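Local coordinates for protein HTH-type transcriptional regulator YgaV (Escherichia coli K12, PDB 3CUO) that regulates large-scale gene expression in response to sulfide, acting as both a repressor and an activator of transcription, at residues A[18-23]-A[63-68]; A[32-37]-A[85-90]. One frame throughout, in Å; residues are numbered along the deposited sequence.

Interaction 1: A[18-23]-A[63-68]; sequences LKAMSH and RDEGLI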
# COMPACT_ATOMS: atom_id res chain seq x y z
N LEU A 18 -1.23 3.71 -2.15
CA LEU A 18 -1.01 2.90 -0.98
C LEU A 18 -1.48 3.65 0.26
O LEU A 18 -2.10 3.10 1.16
CB LEU A 18 0.50 2.50 -0.90
CG LEU A 18 1.11 1.58 -1.95
CD1 LEU A 18 2.48 1.16 -1.43
CD2 LEU A 18 0.23 0.37 -2.30
N LYS A 19 -1.23 4.93 0.30
CA LYS A 19 -1.65 5.70 1.48
C LYS A 19 -3.16 5.72 1.64
O LYS A 19 -3.65 5.58 2.78
CB LYS A 19 -1.07 7.09 1.40
CG LYS A 19 -1.50 7.99 2.56
CD LYS A 19 -0.43 9.07 2.79
CE LYS A 19 -1.05 10.40 3.30
NZ LYS A 19 -0.24 11.01 4.46
N ALA A 20 -3.91 5.86 0.52
CA ALA A 20 -5.35 5.82 0.59
C ALA A 20 -5.94 4.48 1.04
O ALA A 20 -7.08 4.42 1.52
CB ALA A 20 -5.99 6.25 -0.81
N MET A 21 -5.23 3.39 0.78
CA MET A 21 -5.69 2.09 1.15
C MET A 21 -5.17 1.70 2.55
O MET A 21 -5.57 0.69 3.06
CB MET A 21 -5.10 1.05 0.13
CG MET A 21 -5.53 1.26 -1.36
SD MET A 21 -5.02 -0.07 -2.55
CE MET A 21 -5.75 -1.52 -1.90
N SER A 22 -4.29 2.50 3.17
CA SER A 22 -3.56 2.06 4.38
C SER A 22 -4.28 2.19 5.71
O SER A 22 -3.67 2.54 6.71
CB SER A 22 -2.21 2.78 4.49
OG SER A 22 -2.34 4.19 4.50
N HIS A 23 -5.57 1.85 5.73
CA HIS A 23 -6.41 1.85 6.93
C HIS A 23 -7.12 0.51 6.92
O HIS A 23 -7.50 0.04 5.85
CB HIS A 23 -7.38 3.00 6.90
CG HIS A 23 -8.17 3.16 8.17
ND1 HIS A 23 -9.13 2.26 8.58
CD2 HIS A 23 -8.17 4.16 9.08
CE1 HIS A 23 -9.63 2.65 9.74
NE2 HIS A 23 -9.09 3.82 10.05
N ARG A 63 -13.22 8.06 -2.67
CA ARG A 63 -13.75 8.50 -3.99
C ARG A 63 -12.90 9.64 -4.51
O ARG A 63 -12.48 9.65 -5.66
CB ARG A 63 -15.22 8.94 -3.86
CG ARG A 63 -15.89 9.25 -5.25
CD ARG A 63 -17.28 9.73 -5.11
NE ARG A 63 -17.39 10.80 -4.13
CZ ARG A 63 -18.33 10.90 -3.20
NH1 ARG A 63 -19.30 10.00 -3.10
NH2 ARG A 63 -18.29 11.90 -2.35
N ASP A 64 -12.66 10.62 -3.65
CA ASP A 64 -11.75 11.74 -3.93
C ASP A 64 -10.35 11.31 -4.30
O ASP A 64 -9.75 11.95 -5.08
CB ASP A 64 -11.58 12.65 -2.75
CG ASP A 64 -12.75 13.52 -2.50
OD1 ASP A 64 -13.49 13.90 -3.45
OD2 ASP A 64 -12.91 13.85 -1.30
N GLU A 65 -9.89 10.19 -3.78
CA GLU A 65 -8.60 9.65 -4.13
C GLU A 65 -8.59 8.71 -5.37
O GLU A 65 -7.53 8.20 -5.78
CB GLU A 65 -8.04 8.92 -2.88
CG GLU A 65 -7.37 9.86 -1.92
CD GLU A 65 -6.13 10.49 -2.52
OE1 GLU A 65 -5.14 9.77 -2.82
OE2 GLU A 65 -6.14 11.72 -2.76
N GLY A 66 -9.77 8.47 -5.95
CA GLY A 66 -9.88 7.78 -7.23
C GLY A 66 -10.07 6.30 -7.11
O GLY A 66 -10.15 5.63 -8.11
N LEU A 67 -10.21 5.80 -5.87
CA LEU A 67 -10.30 4.38 -5.61
C LEU A 67 -11.69 3.82 -5.93
O LEU A 67 -11.82 2.68 -6.35
CB LEU A 67 -10.04 4.05 -4.12
CG LEU A 67 -8.69 4.41 -3.51
CD1 LEU A 67 -8.60 3.61 -2.29
CD2 LEU A 67 -7.57 4.17 -4.44
N ILE A 68 -12.73 4.59 -5.62
CA ILE A 68 -14.10 4.09 -5.72
C ILE A 68 -14.92 5.14 -6.43
O ILE A 68 -14.51 6.29 -6.53
CB ILE A 68 -14.67 3.69 -4.35
CG1 ILE A 68 -14.80 4.89 -3.42
CG2 ILE A 68 -13.85 2.48 -3.70
CD1 ILE A 68 -15.52 4.58 -2.15
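The methyl of Ala-20 meets two side chains of the 63-68 segment at once: its CB lies 4.0 Å from CD1 of Leu-67 and equally far from CB of Glu-65. Around Leu-67 the packing is apolar and buried. One methyl of its fork, CD1, enters the angle between Ala-20 and Met-21, 4.0 Å from Met-21 CG, so the leucine touches the methionine through a methylene rather than through sulfur. With CG of Leu-67 anti to its carbonyl carbon (chi1 -61°), the fork extends toward helix 11-21; its other methyl, CD2, packs on Val-86 of helix 84-97, and the side chain also touches Met-62.

The Glu-65 side is looser and open to solvent. CB and CG border the Ala-20 methyl, and a bend at chi2 (-65°) brings OE1 back to 4.1 Å from Ala-20 CB. These are loose contacts at an exposed residue, and none is a polar bond. Gly-66, at phi 93°, closes helix 52-64 in a Schellman motif and turns the chain between exposed Glu-65 and buried Leu-67. Helix 52-64 is the second helix of the predicted helix-turn-helix, so the contact ties its C-terminal end to helix 11-21, whose Met-21 packs on Leu-18 of the second subunit. With no hydrogen bond or salt bridge across the 152 Å² interface, cohesion here rests on dispersion and burial of methyl and methylene groups.

Interaction 2: A[32-37]-A[85-90]; sequences MLSGSP and AVNAII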
# COMPACT_ATOMS: atom_id res chain seq x y z
N MET A 32 -15.06 -5.90 0.64
CA MET A 32 -16.51 -6.03 0.45
C MET A 32 -16.95 -5.53 -0.90
O MET A 32 -17.89 -6.06 -1.53
CB MET A 32 -17.28 -5.27 1.55
CG MET A 32 -18.80 -5.65 1.67
SD MET A 32 -19.08 -7.37 2.29
CE MET A 32 -18.02 -7.55 3.65
N LEU A 33 -16.35 -4.44 -1.37
CA LEU A 33 -16.78 -3.92 -2.65
C LEU A 33 -16.31 -4.77 -3.82
O LEU A 33 -16.89 -4.69 -4.87
CB LEU A 33 -16.33 -2.47 -2.83
CG LEU A 33 -16.90 -1.38 -1.91
CD1 LEU A 33 -16.28 -0.04 -2.39
CD2 LEU A 33 -18.41 -1.41 -1.93
N SER A 34 -15.23 -5.55 -3.67
CA SER A 34 -14.75 -6.37 -4.80
C SER A 34 -15.85 -7.27 -5.33
O SER A 34 -16.48 -8.04 -4.57
CB SER A 34 -13.55 -7.25 -4.41
OG SER A 34 -12.47 -6.49 -3.89
N GLY A 35 -16.09 -7.17 -6.62
CA GLY A 35 -17.11 -7.98 -7.27
C GLY A 35 -18.52 -7.50 -7.06
O GLY A 35 -19.46 -7.98 -7.74
N SER A 36 -18.71 -6.54 -6.15
CA SER A 36 -20.04 -6.28 -5.60
C SER A 36 -20.35 -4.83 -5.68
O SER A 36 -20.54 -4.17 -4.66
CB SER A 36 -20.11 -6.74 -4.16
OG SER A 36 -19.51 -8.02 -4.06
N PRO A 37 -20.49 -4.34 -6.91
CA PRO A 37 -20.63 -2.95 -7.14
C PRO A 37 -22.02 -2.55 -6.69
O PRO A 37 -22.90 -3.39 -6.60
CB PRO A 37 -20.51 -2.84 -8.66
CG PRO A 37 -21.12 -4.14 -9.12
CD PRO A 37 -20.67 -5.12 -8.15
N ALA A 85 -6.29 -1.05 -10.08
CA ALA A 85 -5.13 -1.20 -9.22
C ALA A 85 -5.48 -1.66 -7.79
O ALA A 85 -4.68 -2.31 -7.14
CB ALA A 85 -4.35 0.07 -9.18
N VAL A 86 -6.69 -1.29 -7.35
CA VAL A 86 -7.20 -1.67 -6.04
C VAL A 86 -7.39 -3.16 -6.02
O VAL A 86 -6.92 -3.83 -5.14
CB VAL A 86 -8.51 -0.91 -5.67
CG1 VAL A 86 -9.12 -1.55 -4.47
CG2 VAL A 86 -8.20 0.59 -5.44
N ASN A 87 -8.04 -3.66 -7.04
CA ASN A 87 -8.27 -5.09 -7.14
C ASN A 87 -6.93 -5.85 -7.19
O ASN A 87 -6.82 -6.93 -6.59
CB ASN A 87 -9.08 -5.37 -8.37
CG ASN A 87 -10.56 -4.93 -8.20
OD1 ASN A 87 -11.16 -4.35 -9.11
ND2 ASN A 87 -11.10 -5.16 -7.06
N ALA A 88 -5.96 -5.28 -7.90
CA ALA A 88 -4.59 -5.87 -7.96
C ALA A 88 -3.92 -5.95 -6.62
O ALA A 88 -3.28 -6.95 -6.28
CB ALA A 88 -3.72 -5.06 -8.92
N ILE A 89 -4.03 -4.87 -5.83
CA ILE A 89 -3.38 -4.84 -4.53
C ILE A 89 -4.09 -5.76 -3.57
O ILE A 89 -3.45 -6.53 -2.83
CB ILE A 89 -3.29 -3.41 -4.03
CG1 ILE A 89 -2.31 -2.69 -4.93
CG2 ILE A 89 -2.92 -3.35 -2.48
CD1 ILE A 89 -2.45 -1.25 -4.96
N ILE A 90 -5.42 -5.69 -3.54
CA ILE A 90 -6.20 -6.64 -2.77
C ILE A 90 -5.84 -8.10 -3.03
O ILE A 90 -5.66 -8.88 -2.11
CB ILE A 90 -7.76 -6.38 -2.97
CG1 ILE A 90 -8.14 -5.12 -2.20
CG2 ILE A 90 -8.53 -7.56 -2.48
CD1 ILE A 90 -9.70 -4.95 -2.02
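A small mixed polar and apolar contact joins the turn after helix 24-33 to the flank of helix 84-97, with Ser-34 set against Asn-87 and Ile-90. It buries 94 Å², and the nearest CA atoms, those of Ser-34 and Asn-87, are 7.0 Å apart, which leaves the meeting to side chains. Ser-34 OG stands 3.7 Å from CD1 of Ile-90 and also 3.7 Å from ND2 of Asn-87, too far from the amide nitrogen for a hydrogen bond. The hydroxyl is instead bonded to the carbonyl O of Leu-30, in the last turn of helix 24-33. A chi1 of -57°, which sets OG beside the backbone N, suits that bond and still leaves the oxygen bordering both partners.

From the other side, Ile-90 approaches through the end of its longer branch: CG1 is anti to the carbonyl carbon, and chi2 of -166° extends CD1 toward the serine. Asn-87 brings its amide nitrogen along the flank, ND2 lying 4.2 Å from Ser-34 CB, while Ile-81 of strand 77-81 touches both Ser-34 and Asn-87. The turn carrying the serine is a type II beta turn from Leu-33 to Ser-36, closed by Ser-36 N to Leu-33 O at 2.9 Å, with Gly-35 at positive phi. It leads from helix 24-33 toward short strand 39-40. Because the buried hydroxyl already bonds to the end of the helix it follows, it can border a methyl group without needing a polar partner across the contact; with no hydrogen bond between the two segments, their contact probably rests mainly on van der Waals packing.

Overall arrangement
Interactions 1 and 2 have centres about 12 Å apart and meet in one hydrophobic core within the ArsR-type winged helix-turn-helix domain. Helix 84-97 provides much of the bridge: Ile-89 CG2 lies 3.4 Å from Met-21 CE, and Val-86 CG2 lies 3.8 Å from Leu-67 CD2. Segment 63-68 also meets 32-37, where Leu-33 CD1 is 3.7 Å from Ile-68 CG2. The segments alternate along the chain, so the two contacts interlock the end of the predicted DNA-binding motif with the helices packed behind it. Both also touch the second subunit, which is consistent with a core that connects the predicted DNA-binding motif with the dimer interface.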